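Local coordinates for protein CAS6A (Thermus thermophilus, PDB 4C97) that is a Cas6-type protein of the CRISPR system, probably acting as an endoribonuclease that processes CRISPR RNA, at residues 170-184 / 195-207. The protein carries 1 engineered substitution. Sequence-based numbering, arbitrary orientation.
Sequences ALLERTTVRSLEGRT and GFVGRVVYHLPRA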
ATOM      1  N   ALA A 170      18.975  12.378   2.752  1.00 17.66           N
ATOM      2  CA  ALA A 170      19.657  11.184   2.248  1.00 13.86           C
ATOM      3  C   ALA A 170      18.709  10.254   1.494  1.00 13.71           C
ATOM      4  O   ALA A 170      19.017   9.794   0.392  1.00 15.23           O
ATOM      5  CB  ALA A 170      20.300  10.448   3.377  1.00 16.12           C
ATOM      6  N   LEU A 171      17.560   9.969   2.089  1.00 12.98           N
ATOM      7  CA  LEU A 171      16.639   9.022   1.470  1.00 12.15           C
ATOM      8  C   LEU A 171      16.184   9.521   0.106  1.00 15.42           C
ATOM      9  O   LEU A 171      16.183   8.765  -0.870  1.00 16.88           O
ATOM     10  CB  LEU A 171      15.420   8.793   2.356  1.00 11.96           C
ATOM     11  CG  LEU A 171      15.682   8.013   3.639  1.00 13.96           C
ATOM     12  CD1 LEU A 171      14.531   8.188   4.590  1.00 14.34           C
ATOM     13  CD2 LEU A 171      15.947   6.522   3.344  1.00 18.96           C
ATOM     14  N   LEU A 172      15.804  10.795   0.031  1.00 14.49           N
ATOM     15  CA  LEU A 172      15.205  11.306  -1.197  1.00 15.36           C
ATOM     16  C   LEU A 172      16.227  11.668  -2.259  1.00 15.88           C
ATOM     17  O   LEU A 172      15.988  11.447  -3.438  1.00 21.41           O
ATOM     18  CB  LEU A 172      14.330  12.516  -0.904  1.00 18.06           C
ATOM     19  CG  LEU A 172      13.161  12.258   0.036  1.00 20.07           C
ATOM     20  CD1 LEU A 172      12.195  13.446  -0.015  1.00 24.41           C
ATOM     21  CD2 LEU A 172      12.447  10.967  -0.264  1.00 17.77           C
ATOM     22  N   GLU A 173      17.370  12.213  -1.845  1.00 14.42           N
ATOM     23  CA  GLU A 173      18.340  12.748  -2.796  1.00 17.82           C
ATOM     24  C   GLU A 173      19.460  11.780  -3.149  1.00 21.64           C
ATOM     25  O   GLU A 173      19.970  11.822  -4.262  1.00 16.72           O
ATOM     26  CB  GLU A 173      18.970  14.045  -2.264  1.00 22.43           C
ATOM     27  CG  GLU A 173      17.957  15.155  -2.027  1.00 26.11           C
ATOM     28  CD  GLU A 173      17.203  15.526  -3.301  1.00 34.33           C
ATOM     29  OE1 GLU A 173      17.844  15.628  -4.372  1.00 37.39           O
ATOM     30  OE2 GLU A 173      15.967  15.691  -3.243  1.00 28.04           O
ATOM     31  N   ARG A 174      19.857  10.922  -2.217  1.00 16.12           N
ATOM     32  CA  ARG A 174      21.040  10.099  -2.466  1.00 15.11           C
ATOM     33  C   ARG A 174      20.706   8.674  -2.925  1.00 16.54           C
ATOM     34  O   ARG A 174      21.520   8.016  -3.586  1.00 16.75           O
ATOM     35  CB  ARG A 174      21.972  10.100  -1.252  1.00 15.21           C
ATOM     36  CG  ARG A 174      23.352   9.594  -1.573  1.00 24.07           C
ATOM     37  CD  ARG A 174      24.361   9.876  -0.457  1.00 23.38           C
ATOM     38  NE  ARG A 174      24.211   8.965   0.682  1.00 23.44           N
ATOM     39  CZ  ARG A 174      23.860   9.327   1.918  1.00 26.88           C
ATOM     40  NH1 ARG A 174      23.589  10.589   2.228  1.00 25.10           N
ATOM     41  NH2 ARG A 174      23.776   8.409   2.862  1.00 22.75           N
ATOM     42  N   THR A 175      19.515   8.196  -2.591  1.00 13.26           N
ATOM     43  CA  THR A 175      19.138   6.834  -2.968  1.00 12.34           C
ATOM     44  C   THR A 175      19.162   6.693  -4.472  1.00 12.10           C
ATOM     45  O   THR A 175      18.674   7.567  -5.198  1.00 15.21           O
ATOM     46  CB  THR A 175      17.760   6.424  -2.419  1.00 11.90           C
ATOM     47  OG1 THR A 175      17.750   6.581  -1.006  1.00 14.57           O
ATOM     48  CG2 THR A 175      17.440   4.953  -2.738  1.00 13.67           C
ATOM     49  N   THR A 176      19.744   5.590  -4.931  1.00 12.15           N
ATOM     50  CA  THR A 176      19.824   5.281  -6.346  1.00 13.46           C
ATOM     51  C   THR A 176      19.052   4.000  -6.647  1.00 13.83           C
ATOM     52  O   THR A 176      18.430   3.398  -5.762  1.00 11.79           O
ATOM     53  CB  THR A 176      21.288   5.183  -6.836  1.00 20.94           C
ATOM     54  OG1 THR A 176      21.300   5.164  -8.260  1.00 14.83           O
ATOM     55  CG2 THR A 176      21.983   3.930  -6.312  1.00 16.76           C
ATOM     56  N   VAL A 177      19.091   3.589  -7.899  1.00 12.15           N
ATOM     57  CA  VAL A 177      18.505   2.348  -8.321  1.00 11.05           C
ATOM     58  C   VAL A 177      19.584   1.388  -8.740  1.00 12.25           C
ATOM     59  O   VAL A 177      20.389   1.696  -9.609  1.00 14.73           O
ATOM     60  CB  VAL A 177      17.503   2.562  -9.472  1.00 11.93           C
ATOM     61  CG1 VAL A 177      17.095   1.245 -10.063  1.00 12.14           C
ATOM     62  CG2 VAL A 177      16.261   3.323  -8.981  1.00 12.64           C
ATOM     63  N   ARG A 178      19.612   0.220  -8.110  1.00 12.69           N
ATOM     64  CA  ARG A 178      20.532  -0.844  -8.479  1.00 15.10           C
ATOM     65  C   ARG A 178      19.983  -1.684  -9.636  1.00 18.18           C
ATOM     66  O   ARG A 178      20.723  -2.063 -10.530  1.00 16.29           O
ATOM     67  CB  ARG A 178      20.843  -1.754  -7.280  1.00 15.41           C
ATOM     68  CG  ARG A 178      21.591  -3.020  -7.654  1.00 34.08           C
ATOM     69  CD  ARG A 178      21.647  -3.959  -6.480  1.00 46.41           C
ATOM     70  NE  ARG A 178      22.534  -3.430  -5.457  1.00 48.94           N
ATOM     71  CZ  ARG A 178      22.588  -3.884  -4.213  1.00 59.60           C
ATOM     72  NH1 ARG A 178      21.790  -4.876  -3.832  1.00 67.71           N
ATOM     73  NH2 ARG A 178      23.436  -3.348  -3.352  1.00 49.14           N
ATOM     74  N   SER A 179      18.696  -2.011  -9.604  1.00 14.71           N
ATOM     75  CA  SER A 179      18.080  -2.734 -10.700  1.00 13.61           C
ATOM     76  C   SER A 179      16.610  -2.378 -10.849  1.00 11.40           C
ATOM     77  O   SER A 179      15.945  -1.949  -9.893  1.00 11.11           O
ATOM     78  CB  SER A 179      18.217  -4.241 -10.530  1.00 15.71           C
ATOM     79  OG  SER A 179      17.600  -4.656  -9.340  1.00 21.15           O
ATOM     80  N   LEU A 180      16.111  -2.578 -12.062  1.00 11.68           N
ATOM     81  CA  LEU A 180      14.698  -2.354 -12.350  1.00 11.02           C
ATOM     82  C   LEU A 180      14.251  -3.317 -13.413  1.00 11.98           C
ATOM     83  O   LEU A 180      14.975  -3.564 -14.375  1.00 13.83           O
ATOM     84  CB  LEU A 180      14.461  -0.919 -12.807  1.00 10.82           C
ATOM     85  CG  LEU A 180      13.089  -0.477 -13.308  1.00 13.39           C
ATOM     86  CD1 LEU A 180      12.915   1.009 -13.017  1.00 16.45           C
ATOM     87  CD2 LEU A 180      12.872  -0.755 -14.803  1.00 13.16           C
ATOM     88  N   GLU A 181      13.054  -3.864 -13.240  1.00 11.40           N
ATOM     89  CA  GLU A 181      12.464  -4.702 -14.262  1.00 12.19           C
ATOM     90  C   GLU A 181      10.971  -4.578 -14.194  1.00 12.21           C
ATOM     91  O   GLU A 181      10.366  -4.855 -13.164  1.00 11.12           O
ATOM     92  CB  GLU A 181      12.879  -6.164 -14.120  1.00 16.30           C
ATOM     93  CG  GLU A 181      12.283  -7.018 -15.200  1.00 20.37           C
ATOM     94  CD  GLU A 181      12.853  -8.420 -15.273  1.00 29.48           C
ATOM     95  OE1 GLU A 181      13.318  -8.937 -14.240  1.00 27.67           O
ATOM     96  OE2 GLU A 181      12.820  -9.000 -16.377  1.00 35.21           O
ATOM     97  N   GLY A 182      10.364  -4.187 -15.301  1.00 11.97           N
ATOM     98  CA  GLY A 182       8.921  -4.069 -15.292  1.00 11.60           C
ATOM     99  C   GLY A 182       8.369  -3.373 -16.499  1.00 12.10           C
ATOM    100  O   GLY A 182       9.055  -3.238 -17.525  1.00 13.02           O
ATOM    101  N   ARG A 183       7.130  -2.939 -16.368  1.00 11.67           N
ATOM    102  CA  ARG A 183       6.441  -2.295 -17.495  1.00 12.35           C
ATOM    103  C   ARG A 183       5.297  -1.462 -16.963  1.00 11.61           C
ATOM    104  O   ARG A 183       4.866  -1.651 -15.824  1.00 12.61           O
ATOM    105  CB  ARG A 183       5.912  -3.335 -18.479  1.00 13.73           C
ATOM    106  CG  ARG A 183       4.795  -4.166 -17.931  1.00 15.98           C
ATOM    107  CD  ARG A 183       4.179  -5.146 -18.906  1.00 29.02           C
ATOM    108  NE  ARG A 183       3.182  -5.965 -18.203  1.00 48.81           N
ATOM    109  CZ  ARG A 183       2.482  -6.957 -18.744  1.00 66.20           C
ATOM    110  NH1 ARG A 183       2.651  -7.288 -20.016  1.00 65.12           N
ATOM    111  NH2 ARG A 183       1.614  -7.625 -17.997  1.00 73.43           N
ATOM    112  N   THR A 184       4.780  -0.573 -17.793  1.00 12.18           N
ATOM    113  CA  THR A 184       3.636   0.209 -17.400  1.00 11.77           C
ATOM    114  C   THR A 184       2.361  -0.371 -17.985  1.00 16.12           C
ATOM    115  O   THR A 184       2.342  -0.921 -19.096  1.00 14.38           O
ATOM    116  CB  THR A 184       3.809   1.670 -17.793  1.00 12.06           C
ATOM    117  OG1 THR A 184       4.073   1.742 -19.196  1.00 13.47           O
ATOM    118  CG2 THR A 184       4.937   2.307 -16.998  1.00 14.52           C
ATOM    119  N   GLY A 195       0.637   3.098 -15.051  1.00 11.01           N
ATOM    120  CA  GLY A 195       1.405   2.891 -13.847  1.00  8.79           C
ATOM    121  C   GLY A 195       2.364   1.730 -13.969  1.00  8.88           C
ATOM    122  O   GLY A 195       2.112   0.763 -14.684  1.00 10.99           O
ATOM    123  N   PHE A 196       3.493   1.846 -13.276  1.00  8.70           N
ATOM    124  CA  PHE A 196       4.513   0.804 -13.275  1.00 11.66           C
ATOM    125  C   PHE A 196       4.116  -0.413 -12.455  1.00  9.38           C
ATOM    126  O   PHE A 196       3.569  -0.282 -11.359  1.00  8.96           O
ATOM    127  CB  PHE A 196       5.804   1.358 -12.690  1.00  8.64           C
ATOM    128  CG  PHE A 196       6.962   0.392 -12.752  1.00  9.76           C
ATOM    129  CD1 PHE A 196       7.695   0.267 -13.910  1.00 13.26           C
ATOM    130  CD2 PHE A 196       7.331  -0.364 -11.646  1.00  9.79           C
ATOM    131  CE1 PHE A 196       8.755  -0.611 -13.972  1.00 11.18           C
ATOM    132  CE2 PHE A 196       8.399  -1.237 -11.712  1.00  9.60           C
ATOM    133  CZ  PHE A 196       9.108  -1.356 -12.853  1.00 10.52           C
ATOM    134  N   VAL A 197       4.426  -1.585 -13.002  1.00  9.44           N
ATOM    135  CA  VAL A 197       4.335  -2.863 -12.310  1.00  9.07           C
ATOM    136  C   VAL A 197       5.637  -3.601 -12.533  1.00  9.58           C
ATOM    137  O   VAL A 197       6.156  -3.636 -13.672  1.00 12.41           O
ATOM    138  CB  VAL A 197       3.155  -3.704 -12.844  1.00 13.77           C
ATOM    139  CG1 VAL A 197       3.129  -5.088 -12.247  1.00 22.99           C
ATOM    140  CG2 VAL A 197       1.834  -3.005 -12.528  1.00 13.42           C
ATOM    141  N   GLY A 198       6.158  -4.221 -11.468  1.00  9.42           N
ATOM    142  CA  GLY A 198       7.455  -4.870 -11.576  1.00  9.98           C
ATOM    143  C   GLY A 198       8.269  -4.766 -10.301  1.00  9.61           C
ATOM    144  O   GLY A 198       7.715  -4.626  -9.231  1.00 11.66           O
ATOM    145  N   ARG A 199       9.589  -4.851 -10.434  1.00 10.56           N
ATOM    146  CA  ARG A 199      10.463  -4.887  -9.276  1.00  9.90           C
ATOM    147  C   ARG A 199      11.569  -3.864  -9.432  1.00 10.29           C
ATOM    148  O   ARG A 199      12.200  -3.778 -10.500  1.00 13.05           O
ATOM    149  CB  ARG A 199      11.070  -6.283  -9.139  1.00 10.68           C
ATOM    150  CG  ARG A 199      12.026  -6.467  -7.994  1.00 25.44           C
ATOM    151  CD  ARG A 199      12.449  -7.938  -7.946  1.00 32.72           C
ATOM    152  NE  ARG A 199      13.196  -8.295  -6.747  1.00 38.51           N
ATOM    153  CZ  ARG A 199      14.497  -8.101  -6.599  1.00 40.82           C
ATOM    154  NH1 ARG A 199      15.191  -7.535  -7.573  1.00 47.77           N
ATOM    155  NH2 ARG A 199      15.103  -8.466  -5.477  1.00 48.45           N
ATOM    156  N   VAL A 200      11.807  -3.098  -8.370  1.00  9.81           N
ATOM    157  CA  VAL A 200      12.930  -2.165  -8.367  1.00  9.54           C
ATOM    158  C   VAL A 200      13.745  -2.392  -7.094  1.00 10.91           C
ATOM    159  O   VAL A 200      13.179  -2.540  -6.019  1.00 12.39           O
ATOM    160  CB  VAL A 200      12.447  -0.699  -8.421  1.00  9.10           C
ATOM    161  CG1 VAL A 200      13.650   0.224  -8.497  1.00  9.75           C
ATOM    162  CG2 VAL A 200      11.529  -0.466  -9.622  1.00 10.05           C
ATOM    163  N   VAL A 201      15.076  -2.429  -7.230  1.00 11.07           N
ATOM    164  CA  VAL A 201      15.935  -2.461  -6.052  1.00 11.84           C
ATOM    165  C   VAL A 201      16.620  -1.100  -5.894  1.00 10.19           C
ATOM    166  O   VAL A 201      17.390  -0.672  -6.743  1.00 10.88           O
ATOM    167  CB  VAL A 201      16.963  -3.588  -6.129  1.00 13.33           C
ATOM    168  CG1 VAL A 201      17.769  -3.645  -4.837  1.00 15.89           C
ATOM    169  CG2 VAL A 201      16.275  -4.928  -6.392  1.00 12.77           C
ATOM    170  N   TYR A 202      16.304  -0.452  -4.782  1.00 10.02           N
ATOM    171  CA  TYR A 202      16.860   0.832  -4.367  1.00 11.61           C
ATOM    172  C   TYR A 202      18.060   0.606  -3.483  1.00 13.19           C
ATOM    173  O   TYR A 202      18.133  -0.387  -2.755  1.00 12.25           O
ATOM    174  CB  TYR A 202      15.801   1.658  -3.612  1.00  9.09           C
ATOM    175  CG  TYR A 202      14.595   1.900  -4.487  1.00  9.83           C
ATOM    176  CD1 TYR A 202      14.582   2.941  -5.404  1.00 10.74           C
ATOM    177  CD2 TYR A 202      13.499   1.051  -4.435  1.00  9.74           C
ATOM    178  CE1 TYR A 202      13.503   3.142  -6.234  1.00  9.37           C
ATOM    179  CE2 TYR A 202      12.404   1.243  -5.257  1.00  9.01           C
ATOM    180  CZ  TYR A 202      12.421   2.294  -6.161  1.00  9.34           C
ATOM    181  OH  TYR A 202      11.376   2.494  -7.014  1.00 11.00           O
ATOM    182  N   HIS A 203      19.014   1.526  -3.564  1.00 11.85           N
ATOM    183  CA  HIS A 203      20.228   1.401  -2.797  1.00 11.07           C
ATOM    184  C   HIS A 203      20.660   2.778  -2.343  1.00 14.91           C
ATOM    185  O   HIS A 203      20.728   3.705  -3.162  1.00 15.00           O
ATOM    186  CB  HIS A 203      21.310   0.781  -3.649  1.00 12.07           C
ATOM    187  CG  HIS A 203      22.648   0.802  -3.000  1.00 16.89           C
ATOM    188  ND1 HIS A 203      22.956  -0.003  -1.930  1.00 18.85           N
ATOM    189  CD2 HIS A 203      23.753   1.537  -3.255  1.00 18.51           C
ATOM    190  CE1 HIS A 203      24.202   0.227  -1.552  1.00 20.98           C
ATOM    191  NE2 HIS A 203      24.706   1.164  -2.341  1.00 22.41           N
ATOM    192  N   LEU A 204      20.952   2.904  -1.053  1.00 14.04           N
ATOM    193  CA  LEU A 204      21.405   4.161  -0.470  1.00 12.94           C
ATOM    194  C   LEU A 204      22.891   4.078  -0.124  1.00 14.90           C
ATOM    195  O   LEU A 204      23.278   3.455   0.880  1.00 15.51           O
ATOM    196  CB  LEU A 204      20.594   4.483   0.791  1.00 15.48           C
ATOM    197  CG  LEU A 204      20.989   5.762   1.530  1.00 13.83           C
ATOM    198  CD1 LEU A 204      21.087   6.950   0.596  1.00 16.90           C
ATOM    199  CD2 LEU A 204      20.011   6.057   2.663  1.00 17.87           C
ATOM    200  N   PRO A 205      23.741   4.697  -0.959  1.00 14.65           N
ATOM    201  CA  PRO A 205      25.178   4.653  -0.701  1.00 20.45           C
ATOM    202  C   PRO A 205      25.513   5.298   0.621  1.00 16.91           C
ATOM    203  O   PRO A 205      24.951   6.345   0.963  1.00 17.91           O
ATOM    204  CB  PRO A 205      25.771   5.486  -1.848  1.00 20.61           C
ATOM    205  CG  PRO A 205      24.731   5.472  -2.903  1.00 19.77           C
ATOM    206  CD  PRO A 205      23.419   5.427  -2.194  1.00 16.05           C
ATOM    207  N   ARG A 206      26.460   4.682   1.311  1.00 17.86           N
ATOM    208  CA  ARG A 206      26.996   5.150   2.587  1.00 24.24           C
ATOM    209  C   ARG A 206      25.927   5.508   3.594  1.00 20.38           C
ATOM    210  O   ARG A 206      26.093   6.448   4.372  1.00 19.74           O
ATOM    211  CB  ARG A 206      27.923   6.353   2.377  1.00 29.99           C
ATOM    212  CG  ARG A 206      29.049   6.116   1.378  1.00 36.78           C
ATOM    213  CD  ARG A 206      30.226   5.280   1.960  1.00 47.21           C
ATOM    214  NE  ARG A 206      31.010   5.941   3.015  1.00 53.21           N
ATOM    215  CZ  ARG A 206      30.977   5.633   4.313  1.00 57.63           C
ATOM    216  NH1 ARG A 206      30.180   4.676   4.775  1.00 52.57           N
ATOM    217  NH2 ARG A 206      31.751   6.296   5.165  1.00 62.18           N
ATOM    218  N   ALA A 207      24.827   4.762   3.598  1.00 19.13           N
ATOM    219  CA  ALA A 207      23.795   5.000   4.597  1.00 19.42           C
ATOM    220  C   ALA A 207      24.359   4.888   6.001  1.00 18.38           C
ATOM    221  O   ALA A 207      25.065   3.937   6.324  1.00 17.65           O
ATOM    222  CB  ALA A 207      22.645   4.003   4.442  1.00 16.04           C
TER
HETATM  223  O   HOH W   1      14.877  -5.425 -10.265  1.00 21.31           O
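With CG anti to the backbone N (chi1 -164°) and a bend at chi3 (76°), Arg-174 lays its guanidinium side-on against Pro-205, while Leu-204, its own CG also anti to N, sends CD1 over one face of that group. NE and NH2 both donate to the single Pro-205 O, NE at 2.7 Å, and the acceptor lies within 8° of the guanidinium plane; this two-point grip should restrict rotation of the group, and Glu-211 on helix 209-225 gives NH2 a salt-bridge partner. The other branch of Leu-204, CD2, meets Leu-171 CD2 at 4.1 Å, the two side chains crossing at about a right angle; Leu-204 thereby joins the C-terminal end of helix 165-174 to the loop after strand 199-203.

After the helix end, the backbones pair antiparallel from Thr-176 with His-203 to Thr-184 with Phe-196, the second segment turning at Gly-198. The register slips by one residue opposite Val-201: Arg-178 N donates to Val-201 O at 2.8 Å. Ser-179 N makes a weak bond to Val-201 O at 3.4 Å, completing a classic beta bulge. On one face Val-177 CG2 lies 3.9 Å from Tyr-202 CE1, its side chain running alongside the tyrosine; farther along, Leu-180 CG packs against Phe-196 CZ at 4.1 Å. That phenyl end also reaches Gly-182 CA (3.7 Å from Phe-196 CZ), beside the pairing of Gly-182 with Gly-198. The opposite face, though it includes Val-197 and Val-201, carries most of the polar groups: Asp-121 OD1 forms a salt bridge with Arg-178 and a hydrogen bond with His-203 ND1, Arg-199 NE forms a salt bridge with Glu-241, and a water links Ser-179 OG to Arg-199 O.

Strand 199-203 pairs on its far edge with strand 121-127, placing this bulged antiparallel ladder within the C-terminal sheet of a two-domain Cas6 protein, consistent with the ferredoxin-like RAMP fold.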